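Local coordinates for DUF3501 family protein (Burkholderia pseudomallei K96243, PDB 3FJV) that is of unknown function, a member of the DUF3501 family that joins helices to an antiparallel beta sheet, at residues T11-A14 with Y15-R19; F45-E48 with T49-R52. All coordinates share one frame; numbering follows the deposited sequence.

Contact 1. Residues T11-A14 with Y15-R19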
# COMPACT_ATOMS: atom_id res chain seq x y z
N THR A 11 -9.39 -26.72 -2.58
CA THR A 11 -8.75 -26.54 -3.87
C THR A 11 -9.42 -25.37 -4.56
O THR A 11 -10.51 -24.93 -4.17
CB THR A 11 -8.98 -27.77 -4.72
OG1 THR A 11 -10.40 -27.98 -4.82
CG2 THR A 11 -8.29 -29.02 -4.13
N LEU A 12 -8.81 -24.90 -5.65
CA LEU A 12 -9.39 -23.80 -6.44
C LEU A 12 -10.80 -24.19 -6.91
O LEU A 12 -11.72 -23.40 -6.89
CB LEU A 12 -8.51 -23.48 -7.67
CG LEU A 12 -7.12 -22.85 -7.42
CD1 LEU A 12 -6.36 -22.56 -8.74
CD2 LEU A 12 -7.22 -21.56 -6.58
N GLU A 13 -10.93 -25.43 -7.37
CA GLU A 13 -12.19 -25.92 -7.87
C GLU A 13 -13.28 -25.94 -6.80
O GLU A 13 -14.43 -25.55 -7.07
CB GLU A 13 -11.98 -27.34 -8.44
CG GLU A 13 -13.26 -28.07 -8.76
CD GLU A 13 -13.04 -29.47 -9.31
OE1 GLU A 13 -11.88 -29.90 -9.49
OE2 GLU A 13 -14.07 -30.12 -9.56
N ALA A 14 -12.94 -26.47 -5.63
CA ALA A 14 -13.90 -26.59 -4.55
C ALA A 14 -14.25 -25.19 -4.02
O ALA A 14 -15.43 -24.91 -3.76
CB ALA A 14 -13.36 -27.49 -3.43
N TYR A 15 -13.27 -24.29 -3.89
CA TYR A 15 -13.62 -22.91 -3.44
C TYR A 15 -14.52 -22.16 -4.41
O TYR A 15 -15.48 -21.49 -4.00
CB TYR A 15 -12.37 -22.06 -3.08
CG TYR A 15 -12.74 -20.72 -2.54
CD1 TYR A 15 -13.29 -20.60 -1.26
CD2 TYR A 15 -12.58 -19.56 -3.28
CE1 TYR A 15 -13.65 -19.39 -0.75
CE2 TYR A 15 -12.95 -18.32 -2.76
CZ TYR A 15 -13.49 -18.25 -1.49
OH TYR A 15 -13.85 -17.03 -0.96
N ALA A 16 -14.24 -22.28 -5.71
CA ALA A 16 -15.01 -21.54 -6.69
C ALA A 16 -16.46 -21.95 -6.61
O ALA A 16 -17.32 -21.12 -6.78
CB ALA A 16 -14.45 -21.73 -8.19
N LYS A 17 -16.71 -23.24 -6.34
CA LYS A 17 -18.08 -23.74 -6.16
C LYS A 17 -18.79 -23.11 -4.96
O LYS A 17 -20.01 -22.93 -5.01
CB LYS A 17 -18.11 -25.28 -6.08
CG LYS A 17 -17.90 -25.95 -7.45
CD LYS A 17 -17.68 -27.47 -7.35
CE LYS A 17 -17.94 -28.20 -8.68
NZ LYS A 17 -16.89 -28.07 -9.73
N VAL A 18 -18.07 -22.72 -3.91
CA VAL A 18 -18.75 -22.12 -2.74
C VAL A 18 -18.47 -20.61 -2.56
O VAL A 18 -18.85 -20.03 -1.55
CB VAL A 18 -18.43 -22.90 -1.42
CG1 VAL A 18 -19.00 -24.35 -1.46
CG2 VAL A 18 -16.92 -22.90 -1.06
N ARG A 19 -17.79 -19.97 -3.50
CA ARG A 19 -17.25 -18.63 -3.27
C ARG A 19 -18.31 -17.59 -2.94
O ARG A 19 -18.17 -16.83 -1.99
CB ARG A 19 -16.41 -18.19 -4.44
CG ARG A 19 -15.83 -16.76 -4.33
CD ARG A 19 -14.95 -16.48 -5.53
NE ARG A 19 -14.20 -15.27 -5.31
CZ ARG A 19 -14.03 -14.29 -6.17
NH1 ARG A 19 -14.52 -14.34 -7.43
NH2 ARG A 19 -13.29 -13.27 -5.78
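Tyr15 N bonds to Thr11 O at 2.8 Å and Ala16 N to Leu12 O at 3.0 Å, the i to i+4 pattern of the first turn of helix 12-30. This is an N-capped helix start. Thr11 is the N-cap residue, and its OG1 accepts from Ala14 N at 3.1 Å with an N-H...O angle of 160°. The backbone bonds that follow, Lys17 N to Glu13 O and Val18 N to Ala14 O, are weak.

On the solvent side, Glu13 and Lys17 lie side by side, one turn apart, and point the same way. The Glu13 chain is extended, while Lys17 bends at its last torsion (chi4 76°), which turns NZ toward the Glu13 side chain. The resulting salt bridge is loose.

Tyr15 leaves the helix on another side. Its CB packs against Thr11 O, but the ring is turned to helix 48-62, where it stacks on His56 and its OH bonds to Glu57. Leu12 rests on Leu59 of the same helix. Val18 CG2 lies 3.7 Å from Ala14 O. At the salt bridge, Glu13 OE2 and Lys17 NZ are 3.5 Å apart.

Contact 2. Residues F45-E48 with T49-R52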
# COMPACT_ATOMS: atom_id res chain seq x y z
N PHE A 45 -10.49 -7.66 13.64
CA PHE A 45 -9.84 -8.67 14.45
C PHE A 45 -9.90 -10.01 13.73
O PHE A 45 -10.99 -10.48 13.37
CB PHE A 45 -10.43 -8.72 15.84
CG PHE A 45 -10.03 -7.56 16.66
CD1 PHE A 45 -8.84 -7.60 17.37
CD2 PHE A 45 -10.78 -6.37 16.63
CE1 PHE A 45 -8.41 -6.51 18.14
CE2 PHE A 45 -10.39 -5.26 17.37
CZ PHE A 45 -9.16 -5.31 18.12
N GLU A 46 -8.74 -10.59 13.49
CA GLU A 46 -8.61 -11.76 12.62
C GLU A 46 -8.75 -13.08 13.36
O GLU A 46 -8.25 -13.25 14.49
CB GLU A 46 -7.30 -11.70 11.83
CG GLU A 46 -7.11 -10.43 11.03
CD GLU A 46 -7.80 -10.40 9.64
OE1 GLU A 46 -8.46 -11.41 9.27
OE2 GLU A 46 -7.58 -9.40 8.89
N ASP A 47 -9.44 -14.03 12.73
CA ASP A 47 -9.56 -15.40 13.28
C ASP A 47 -9.52 -16.44 12.15
O ASP A 47 -9.19 -16.10 11.01
CB ASP A 47 -10.84 -15.51 14.17
CG ASP A 47 -12.16 -15.29 13.38
OD1 ASP A 47 -12.12 -15.42 12.11
OD2 ASP A 47 -13.22 -15.01 14.00
N GLU A 48 -9.79 -17.72 12.47
CA GLU A 48 -9.72 -18.77 11.45
C GLU A 48 -10.61 -18.44 10.22
O GLU A 48 -10.22 -18.62 9.06
CB GLU A 48 -10.10 -20.13 12.03
CG GLU A 48 -9.89 -21.28 11.02
CD GLU A 48 -10.32 -22.63 11.52
OE1 GLU A 48 -11.22 -22.70 12.36
OE2 GLU A 48 -9.86 -23.62 10.95
N THR A 49 -11.82 -17.98 10.49
CA THR A 49 -12.76 -17.67 9.43
C THR A 49 -12.26 -16.55 8.50
O THR A 49 -12.30 -16.69 7.29
CB THR A 49 -14.11 -17.34 10.02
OG1 THR A 49 -14.63 -18.47 10.75
CG2 THR A 49 -15.09 -16.94 8.93
N THR A 50 -11.83 -15.45 9.08
CA THR A 50 -11.39 -14.30 8.31
C THR A 50 -10.11 -14.61 7.55
O THR A 50 -9.96 -14.15 6.41
CB THR A 50 -11.20 -13.01 9.15
OG1 THR A 50 -10.14 -13.16 10.10
CG2 THR A 50 -12.50 -12.61 9.89
N ILE A 51 -9.22 -15.39 8.16
CA ILE A 51 -7.90 -15.67 7.55
C ILE A 51 -8.04 -16.71 6.40
O ILE A 51 -7.55 -16.48 5.31
CB ILE A 51 -6.83 -16.10 8.61
CG1 ILE A 51 -6.61 -14.96 9.63
CG2 ILE A 51 -5.47 -16.40 7.88
CD1 ILE A 51 -5.84 -15.35 10.91
N ARG A 52 -8.74 -17.81 6.66
CA ARG A 52 -9.02 -18.84 5.65
C ARG A 52 -9.67 -18.26 4.39
O ARG A 52 -9.26 -18.60 3.26
CB ARG A 52 -9.88 -19.93 6.28
CG ARG A 52 -10.08 -21.19 5.52
CD ARG A 52 -10.45 -22.34 6.46
NE ARG A 52 -10.74 -23.53 5.68
CZ ARG A 52 -11.92 -23.81 5.12
NH1 ARG A 52 -12.98 -23.04 5.34
NH2 ARG A 52 -12.05 -24.88 4.36
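Thr50 has its OG1 between its own backbone N and carbonyl carbon (chi1 65°), turned back to the residues before the helix. Glu46 bends at chi2 (-84°), and this swings its carboxylate across to the same hydroxyl. Thr50 OG1 donates to Glu46 OE1 at 2.6 Å, a short bond. It reaches that oxygen on the anti side, 21° out of the carboxylate plane. The same OG1 accepts from Asp47 N at 2.9 Å. The hydroxyl is thus gripped from two directions, as donor and as acceptor, which would fix its rotation.

Asp47 returns the bond. Its OD1 accepts from Thr50 N at 3.0 Å, nearly straight at the hydrogen. The two reciprocal bonds make a capping box, with Asp47 as the N-cap of helix 48-62. The carboxylate probably also gains from the positive end of the helix dipole. Its other oxygen, OD2, is hydrogen-bonded to His29 of helix 12-30, as Glu46 OE2 is to Thr90 of strand 86-93.

Behind the cap the regular helix bonds begin. Ile51 N meets Asp47 O at 2.9 Å, and Arg52 N meets Glu48 O at the same distance. Ile51 also sets its side chain against the Asp47 carbonyl oxygen, with CG1 3.1 Å from Asp47 O. That CG1 touches Glu46 CB at 4.0 Å, a small apolar contact beside the polar cap. Thr49 CB lies 3.5 Å from Asp47 OD1, and its side chain packs against Arg25, Val26 and His29. Arg52 sets its CB against Glu48 O. Its extended chain then carries the guanidinium away from the cap to the backbone oxygen of Ser8, where NE donates.

From the N terminus, contact 1 comes first and opens helix 12-30. The chain then runs through that helix and strands 34-37 and 41-45 before contact 2 marks the turn from strand 41-45 into helix 48-62. The two lie in series, neither nested nor crossed, and each closes only a local turn. The centres of contact 1 and contact 2 are about 18 Å apart. The nearest atoms of contact 1 and contact 2 are about 6 Å apart and do not touch. They are related through the two helices. Residues 11-19 pack on helix 48-62 well beyond its start, whereas residues 45-52 meet helix 12-30 near its end. Contact 2 also borders strand 86-93 of the sheet.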